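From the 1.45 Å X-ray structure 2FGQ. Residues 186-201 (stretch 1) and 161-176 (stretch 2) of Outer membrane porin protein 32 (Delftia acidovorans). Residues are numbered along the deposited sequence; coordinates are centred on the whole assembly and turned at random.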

# COMPACT_ATOMS: atom_id res chain seq x y z
N SER A 186 1.61 -26.81 -25.08
CA SER A 186 2.81 -26.22 -24.52
C SER A 186 3.55 -27.21 -23.65
O SER A 186 2.93 -27.98 -22.93
CB SER A 186 2.49 -25.00 -23.63
OG SER A 186 1.57 -24.09 -24.22
N LEU A 187 4.88 -27.12 -23.69
CA LEU A 187 5.77 -27.86 -22.81
C LEU A 187 6.64 -26.87 -22.06
O LEU A 187 7.36 -26.09 -22.67
CB LEU A 187 6.65 -28.82 -23.61
CG LEU A 187 7.75 -29.53 -22.80
CD1 LEU A 187 7.16 -30.50 -21.81
CD2 LEU A 187 8.70 -30.24 -23.78
N GLY A 188 6.55 -26.92 -20.73
CA GLY A 188 7.33 -26.06 -19.85
C GLY A 188 8.31 -26.86 -19.00
O GLY A 188 8.03 -27.97 -18.56
N LEU A 189 9.47 -26.27 -18.77
CA LEU A 189 10.50 -26.86 -17.91
C LEU A 189 11.11 -25.72 -17.07
O LEU A 189 11.41 -24.65 -17.59
CB LEU A 189 11.63 -27.43 -18.77
CG LEU A 189 11.36 -28.52 -19.82
CD1 LEU A 189 12.60 -28.70 -20.73
CD2 LEU A 189 11.09 -29.74 -19.07
N ALA A 190 11.27 -25.98 -15.77
CA ALA A 190 11.84 -24.98 -14.89
C ALA A 190 12.58 -25.60 -13.72
O ALA A 190 12.24 -26.67 -13.24
CB ALA A 190 10.73 -24.10 -14.34
N GLN A 191 13.55 -24.88 -13.23
CA GLN A 191 14.24 -25.21 -11.99
C GLN A 191 14.33 -23.95 -11.11
O GLN A 191 14.74 -22.90 -11.59
CB GLN A 191 15.65 -25.74 -12.25
CG GLN A 191 16.33 -26.14 -10.95
CD GLN A 191 17.64 -26.76 -11.16
OE1 GLN A 191 18.61 -26.06 -11.29
NE2 GLN A 191 17.70 -28.10 -11.19
N GLN A 192 13.93 -24.10 -9.86
CA GLN A 192 14.17 -23.07 -8.84
C GLN A 192 15.12 -23.61 -7.79
O GLN A 192 15.17 -24.81 -7.52
CB GLN A 192 12.87 -22.58 -8.17
CG GLN A 192 12.02 -21.87 -9.06
CD GLN A 192 10.69 -21.36 -8.46
OE1 GLN A 192 9.75 -21.15 -9.21
NE2 GLN A 192 10.64 -21.11 -7.13
N LYS A 193 15.90 -22.71 -7.21
CA LYS A 193 16.71 -23.04 -6.04
C LYS A 193 15.92 -22.68 -4.78
O LYS A 193 15.38 -21.59 -4.67
CB LYS A 193 18.04 -22.30 -6.07
CG LYS A 193 18.95 -22.66 -7.23
CD LYS A 193 19.50 -24.05 -7.09
CE LYS A 193 20.40 -24.48 -8.22
NZ LYS A 193 21.06 -25.81 -7.86
N THR A 194 15.94 -23.57 -3.81
CA THR A 194 15.29 -23.33 -2.55
C THR A 194 15.95 -24.05 -1.40
O THR A 194 17.08 -24.53 -1.51
CB THR A 194 13.81 -23.62 -2.69
OG1 THR A 194 13.09 -23.09 -1.55
CG2 THR A 194 13.46 -25.10 -2.83
N ALA A 195 15.25 -24.11 -0.28
CA ALA A 195 15.66 -24.91 0.87
C ALA A 195 14.44 -25.55 1.47
O ALA A 195 13.35 -24.98 1.43
CB ALA A 195 16.42 -24.05 1.92
N VAL A 196 14.62 -26.73 2.06
CA VAL A 196 13.57 -27.39 2.82
C VAL A 196 14.20 -27.78 4.13
O VAL A 196 15.26 -28.44 4.15
CB VAL A 196 13.10 -28.65 2.09
CG1 VAL A 196 12.09 -29.36 2.99
CG2 VAL A 196 12.50 -28.30 0.73
N GLY A 197 13.61 -27.34 5.23
CA GLY A 197 14.21 -27.57 6.53
C GLY A 197 15.63 -27.06 6.70
O GLY A 197 16.40 -27.63 7.47
N GLY A 198 15.99 -25.98 6.00
CA GLY A 198 17.32 -25.42 6.02
C GLY A 198 18.36 -26.10 5.15
O GLY A 198 19.52 -25.73 5.19
N LEU A 199 17.94 -27.05 4.32
CA LEU A 199 18.85 -27.80 3.44
C LEU A 199 18.57 -27.48 1.97
O LEU A 199 17.42 -27.55 1.52
CB LEU A 199 18.71 -29.31 3.68
CG LEU A 199 19.56 -29.88 4.84
CD1 LEU A 199 19.25 -29.24 6.14
CD2 LEU A 199 19.29 -31.40 4.94
N ALA A 200 19.63 -27.17 1.24
CA ALA A 200 19.55 -26.76 -0.16
C ALA A 200 18.81 -27.83 -0.96
O ALA A 200 19.09 -29.02 -0.81
CB ALA A 200 20.93 -26.56 -0.73
N THR A 201 17.90 -27.37 -1.82
CA THR A 201 16.96 -28.23 -2.55
C THR A 201 16.66 -27.56 -3.89
O THR A 201 16.50 -26.35 -3.95
CB THR A 201 15.67 -28.39 -1.74
OG1 THR A 201 15.92 -29.09 -0.52
CG2 THR A 201 14.61 -29.21 -2.44
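Stretch 2, residues 161-176: TIGTADSVGRYIGGYV

How does stretch 2 lie on stretch 1? Its strand, Tyr 171 to Val 176, runs antiparallel to the strand Ser 186 to Val 196, the two directions 175° apart and the axes approaching to 4.7 Å. Leu 187 pairs with Val 176, Leu 189 with Gly 174 and Gln 191 with Ile 172.

What satisfies the backbone there? Each of these three pairs closes a two-bond ring: Leu 187 N reaches Val 176 O at 2.9 Å, and Val 176 N returns to Leu 187 O at 3.1 Å; Leu 189 and Gly 174, then Gln 191 and Ile 172, repeat the exchange. Between the rings the CA atoms come closer, Ala 190 CA lying 3.9 Å from Gly 173 CA. A side chain on Gly 173 would clash with Ala 190 CB, the methyl carbon that lies 3.6 Å from Tyr 171 CE2.

How does the pairing continue before Tyr 171? In the type II turn from Ser 167 to Arg 170, two groups satisfy the backbone of Lys 193: its N donates to Arg 170 O (3.0 Å), its O accepts from Gly 169 N (2.9 Å).

What holds the far end? Two turns meet. Thr 164 N donates to Gly 198 O at 3.0 Å, while Thr 164 OG1 accepts from Ala 200 N, also at 3.0 Å. Nearby, Ala 165 CB packs 3.9 Å from Ala 200 CB and 4.0 Å from Ala 195 CB.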

# COMPACT_ATOMS: atom_id res chain seq x y z
N THR A 161 20.18 -16.45 1.25
CA THR A 161 20.72 -17.59 1.95
C THR A 161 19.78 -18.06 3.03
O THR A 161 19.36 -17.28 3.90
CB THR A 161 22.08 -17.22 2.51
OG1 THR A 161 22.99 -16.96 1.43
CG2 THR A 161 22.73 -18.39 3.27
N ILE A 162 19.44 -19.34 2.98
CA ILE A 162 18.68 -20.02 4.02
C ILE A 162 19.40 -21.33 4.26
O ILE A 162 19.45 -22.22 3.39
CB ILE A 162 17.20 -20.27 3.65
CG1 ILE A 162 16.48 -18.96 3.31
CG2 ILE A 162 16.44 -20.99 4.78
CD1 ILE A 162 15.03 -19.20 2.83
N GLY A 163 19.95 -21.47 5.46
CA GLY A 163 20.68 -22.67 5.81
C GLY A 163 21.81 -22.92 4.82
O GLY A 163 22.60 -22.02 4.56
N THR A 164 21.85 -24.11 4.21
CA THR A 164 22.93 -24.43 3.28
C THR A 164 22.68 -23.98 1.84
O THR A 164 23.51 -24.20 0.98
CB THR A 164 23.24 -25.93 3.26
OG1 THR A 164 22.08 -26.64 2.80
CG2 THR A 164 23.57 -26.42 4.67
N ALA A 165 21.53 -23.35 1.59
CA ALA A 165 21.21 -22.81 0.28
C ALA A 165 21.63 -21.34 0.21
O ALA A 165 21.14 -20.56 1.01
CB ALA A 165 19.74 -22.93 0.02
N ASP A 166 22.54 -21.00 -0.70
CA ASP A 166 22.99 -19.62 -0.90
C ASP A 166 22.57 -19.02 -2.23
O ASP A 166 23.10 -18.00 -2.67
CB ASP A 166 24.49 -19.48 -0.67
CG ASP A 166 25.33 -20.18 -1.70
OD1 ASP A 166 24.80 -20.92 -2.56
OD2 ASP A 166 26.59 -20.01 -1.69
N SER A 167 21.56 -19.63 -2.85
CA SER A 167 21.00 -19.11 -4.09
C SER A 167 19.48 -19.24 -4.11
O SER A 167 18.87 -19.43 -5.18
CB SER A 167 21.65 -19.75 -5.32
OG SER A 167 21.49 -21.16 -5.37
N VAL A 168 18.87 -19.07 -2.95
CA VAL A 168 17.42 -19.21 -2.81
C VAL A 168 16.72 -18.20 -3.73
O VAL A 168 17.11 -17.04 -3.77
CB VAL A 168 16.94 -19.03 -1.36
CG1 VAL A 168 15.44 -19.14 -1.26
CG2 VAL A 168 17.58 -20.07 -0.46
N GLY A 169 15.71 -18.67 -4.47
CA GLY A 169 14.91 -17.82 -5.32
C GLY A 169 15.32 -17.79 -6.77
O GLY A 169 14.61 -17.25 -7.62
N ARG A 170 16.47 -18.36 -7.11
CA ARG A 170 16.86 -18.44 -8.50
C ARG A 170 15.79 -19.21 -9.28
O ARG A 170 15.28 -20.20 -8.80
CB ARG A 170 18.22 -19.12 -8.64
CG ARG A 170 18.78 -19.07 -10.05
CD ARG A 170 20.00 -19.87 -10.25
NE ARG A 170 21.08 -19.33 -9.47
CZ ARG A 170 22.23 -19.95 -9.22
NH1 ARG A 170 22.43 -21.19 -9.66
NH2 ARG A 170 23.18 -19.31 -8.53
N TYR A 171 15.50 -18.72 -10.47
CA TYR A 171 14.61 -19.39 -11.44
C TYR A 171 15.29 -19.43 -12.77
O TYR A 171 15.83 -18.44 -13.22
CB TYR A 171 13.28 -18.64 -11.61
CG TYR A 171 12.37 -19.14 -12.70
CD1 TYR A 171 12.48 -18.64 -14.00
CD2 TYR A 171 11.41 -20.10 -12.46
CE1 TYR A 171 11.67 -19.09 -15.04
CE2 TYR A 171 10.59 -20.59 -13.50
CZ TYR A 171 10.74 -20.07 -14.79
OH TYR A 171 9.91 -20.47 -15.81
N ILE A 172 15.24 -20.59 -13.40
CA ILE A 172 15.62 -20.71 -14.82
C ILE A 172 14.57 -21.59 -15.48
O ILE A 172 14.29 -22.67 -14.99
CB ILE A 172 17.00 -21.33 -14.99
CG1 ILE A 172 17.39 -21.43 -16.47
CG2 ILE A 172 17.07 -22.67 -14.40
CD1 ILE A 172 17.35 -20.20 -17.15
N GLY A 173 13.95 -21.13 -16.54
CA GLY A 173 12.88 -21.93 -17.09
C GLY A 173 12.32 -21.33 -18.35
O GLY A 173 12.65 -20.23 -18.74
N GLY A 174 11.48 -22.10 -19.01
CA GLY A 174 10.88 -21.63 -20.23
C GLY A 174 9.94 -22.65 -20.80
O GLY A 174 9.75 -23.73 -20.24
N TYR A 175 9.36 -22.29 -21.94
CA TYR A 175 8.44 -23.17 -22.63
C TYR A 175 8.57 -23.01 -24.13
O TYR A 175 9.03 -22.01 -24.64
CB TYR A 175 6.98 -22.90 -22.23
CG TYR A 175 6.45 -21.57 -22.66
CD1 TYR A 175 5.92 -21.35 -23.95
CD2 TYR A 175 6.46 -20.51 -21.76
CE1 TYR A 175 5.44 -20.09 -24.32
CE2 TYR A 175 5.99 -19.29 -22.10
CZ TYR A 175 5.51 -19.05 -23.37
OH TYR A 175 5.00 -17.80 -23.62
N VAL A 176 8.17 -24.07 -24.81
CA VAL A 176 7.86 -24.03 -26.23
C VAL A 176 6.38 -24.41 -26.41
O VAL A 176 5.82 -25.20 -25.64
CB VAL A 176 8.78 -24.98 -27.04
CG1 VAL A 176 10.20 -24.48 -27.00
CG2 VAL A 176 8.67 -26.44 -26.59